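Oligogalacturonate lyase (Vibrio parahaemolyticus RIMD 2210633, PDB 3C5M) probably cleaves oligogalacturonides, short pectin fragments, as a manganese-binding lyase built on a seven-bladed beta-propeller. Local coordinates at residues 242-247 with 286-291. Sequence-based numbering, arbitrary orientation.
With MN (manganese (II) ion), chain D.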
loop_
_atom_site.group_PDB
_atom_site.type_symbol
_atom_site.label_atom_id
_atom_site.label_comp_id
_atom_site.label_asym_id
_atom_site.label_seq_id
_atom_site.Cartn_x
_atom_site.Cartn_y
_atom_site.Cartn_z
ATOM N N HIS A 242 9.146 -6.196 -1.501
ATOM C CA HIS A 242 8.158 -5.904 -0.481
ATOM C C HIS A 242 8.624 -4.822 0.472
ATOM O O HIS A 242 8.113 -4.720 1.585
ATOM C CB HIS A 242 7.848 -7.153 0.340
ATOM C CG HIS A 242 7.335 -8.300 -0.467
ATOM N ND1 HIS A 242 6.417 -8.145 -1.482
ATOM C CD2 HIS A 242 7.571 -9.630 -0.373
ATOM C CE1 HIS A 242 6.108 -9.330 -1.979
ATOM N NE2 HIS A 242 6.793 -10.248 -1.323
ATOM N N GLU A 243 9.582 -4.006 0.045
ATOM C CA GLU A 243 10.111 -2.946 0.903
ATOM C C GLU A 243 9.038 -1.939 1.326
ATOM O O GLU A 243 8.103 -1.635 0.577
ATOM C CB GLU A 243 11.258 -2.202 0.198
ATOM C CG GLU A 243 10.814 -1.198 -0.869
ATOM C CD GLU A 243 10.635 -1.820 -2.252
ATOM O OE1 GLU A 243 10.321 -3.025 -2.347
ATOM O OE2 GLU A 243 10.797 -1.088 -3.250
ATOM N N PHE A 244 9.181 -1.425 2.536
ATOM C CA PHE A 244 8.242 -0.445 3.040
ATOM C C PHE A 244 8.803 0.223 4.303
ATOM O O PHE A 244 9.441 -0.419 5.133
ATOM C CB PHE A 244 6.889 -1.112 3.328
ATOM C CG PHE A 244 6.893 -2.011 4.532
ATOM C CD1 PHE A 244 6.570 -1.508 5.789
ATOM C CD2 PHE A 244 7.232 -3.357 4.414
ATOM C CE1 PHE A 244 6.583 -2.329 6.910
ATOM C CE2 PHE A 244 7.252 -4.191 5.533
ATOM C CZ PHE A 244 6.925 -3.681 6.781
ATOM N N TRP A 245 8.585 1.525 4.419
ATOM C CA TRP A 245 9.051 2.272 5.566
ATOM C C TRP A 245 8.217 1.861 6.755
ATOM O O TRP A 245 7.011 1.664 6.631
ATOM C CB TRP A 245 8.866 3.775 5.340
ATOM C CG TRP A 245 9.916 4.419 4.506
ATOM C CD1 TRP A 245 9.733 5.111 3.344
ATOM C CD2 TRP A 245 11.316 4.442 4.773
ATOM N NE1 TRP A 245 10.936 5.562 2.868
ATOM C CE2 TRP A 245 11.930 5.164 3.725
ATOM C CE3 TRP A 245 12.118 3.921 5.793
ATOM C CZ2 TRP A 245 13.315 5.379 3.670
ATOM C CZ3 TRP A 245 13.493 4.135 5.738
ATOM C CH2 TRP A 245 14.075 4.856 4.683
ATOM N N ILE A 246 8.852 1.703 7.906
ATOM C CA ILE A 246 8.095 1.381 9.097
ATOM C C ILE A 246 7.509 2.732 9.499
ATOM O O ILE A 246 8.213 3.727 9.524
ATOM C CB ILE A 246 9.000 0.846 10.181
ATOM C CG1 ILE A 246 9.601 -0.480 9.716
ATOM C CG2 ILE A 246 8.219 0.688 11.478
ATOM C CD1 ILE A 246 10.480 -1.127 10.731
ATOM N N PRO A 247 6.202 2.784 9.790
ATOM C CA PRO A 247 5.490 4.007 10.180
ATOM C C PRO A 247 6.280 5.080 10.961
ATOM O O PRO A 247 6.257 6.250 10.592
ATOM C CB PRO A 247 4.299 3.460 10.961
ATOM C CG PRO A 247 3.957 2.244 10.171
ATOM C CD PRO A 247 5.320 1.608 9.929
ATOM N N SER A 286 2.214 -12.980 0.748
ATOM C CA SER A 286 2.382 -12.070 -0.383
ATOM C C SER A 286 2.858 -10.701 0.050
ATOM O O SER A 286 3.970 -10.295 -0.268
ATOM C CB SER A 286 1.068 -11.901 -1.148
ATOM O OG SER A 286 0.660 -13.114 -1.748
ATOM N N HIS A 287 2.006 -9.988 0.777
ATOM C CA HIS A 287 2.341 -8.645 1.232
ATOM C C HIS A 287 2.780 -8.673 2.680
ATOM O O HIS A 287 2.520 -9.643 3.388
ATOM C CB HIS A 287 1.135 -7.712 1.099
ATOM C CG HIS A 287 0.392 -7.861 -0.190
ATOM N ND1 HIS A 287 -0.400 -8.952 -0.464
ATOM C CD2 HIS A 287 0.325 -7.061 -1.280
ATOM C CE1 HIS A 287 -0.924 -8.819 -1.670
ATOM N NE2 HIS A 287 -0.499 -7.681 -2.187
ATOM N N LEU A 288 3.436 -7.601 3.116
ATOM C CA LEU A 288 3.904 -7.497 4.488
ATOM C C LEU A 288 3.806 -6.054 4.959
ATOM O O LEU A 288 4.253 -5.143 4.277
ATOM C CB LEU A 288 5.349 -7.979 4.587
ATOM C CG LEU A 288 6.013 -7.949 5.969
ATOM C CD1 LEU A 288 5.226 -8.789 6.964
ATOM C CD2 LEU A 288 7.426 -8.474 5.840
HETATM N N MSE A 289 3.197 -5.846 6.117
HETATM C CA MSE A 289 3.062 -4.510 6.670
HETATM C C MSE A 289 3.366 -4.589 8.148
HETATM O O MSE A 289 3.126 -5.622 8.783
HETATM C CB MSE A 289 1.644 -3.968 6.467
HETATM C CG MSE A 289 1.401 -2.577 7.064
HETATM SE SE MSE A 289 2.726 -1.233 6.527
HETATM C CE MSE A 289 3.111 -1.835 4.750
ATOM N N SER A 290 3.890 -3.508 8.713
ATOM C CA SER A 290 4.208 -3.549 10.125
ATOM C C SER A 290 3.346 -2.634 10.939
ATOM O O SER A 290 2.451 -1.960 10.438
ATOM C CB SER A 290 5.676 -3.196 10.378
ATOM O OG SER A 290 5.887 -1.807 10.233
ATOM N N ASN A 291 3.656 -2.648 12.222
ATOM C CA ASN A 291 3.002 -1.851 13.232
ATOM C C ASN A 291 3.619 -0.456 13.120
ATOM O O ASN A 291 4.387 -0.195 12.197
ATOM C CB ASN A 291 3.323 -2.461 14.585
ATOM C CG ASN A 291 2.372 -2.038 15.625
ATOM O OD1 ASN A 291 2.535 -2.371 16.795
ATOM N ND2 ASN A 291 1.344 -1.294 15.216
HETATM MN MN MN D . -1.308 -6.300 -3.409
HETATM O O HOH W 1 5.068 -5.708 1.665
HETATM O O HOH W 2 0.280 -6.867 -4.913
#
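His242 meets Ser286 where the innermost strands of two successive blades of the beta-propeller run side by side. Strands 238-245 and 285-290 point nearly the same way, at 18° over the short segments. Their axes come within 7.5 Å of each other, and no direct hydrogen bond joins the segments. The His242 imidazole lays one face against Ser286 O. At this end of the interface, His287 points away from the 242-247 segment and binds manganese through NE2, with Gln350, His353 and His355 completing the protein ligands. A water bridges the two backbones, donating to His242 O and to Leu288 O. Glu243 faces the preceding blade, where it forms a salt bridge with Arg217. Phe244 is the main wedge between the strands. Its CG sits between the backbone N and the carbonyl carbon (chi1 72°), and the ring reaches across to the second strand. Leu288 O and Met289 CE lie over a face of this ring. Met289, a selenomethionine, has a side chain that bends back so that CE makes a CH-pi contact, 4.0 Å from the centroid of the Phe244 ring. SE adds a Met-aromatic contact, oblique to the ring. Leu288 CG packs against Phe244 CE2 at 4.0 Å, and Ser290 OG comes to the ring edge near CE1. Trp245 also turns to the preceding blade, where NE1 donates a hydrogen bond to Ile194 O. Ile246 CG2 then touches Ser290 OG, 3.6 Å away. Pro247 ends the contact, its CD lying against Asn291 O, which accepts a 3.0 Å hydrogen bond from Ser290 OG on an in-plane lone pair.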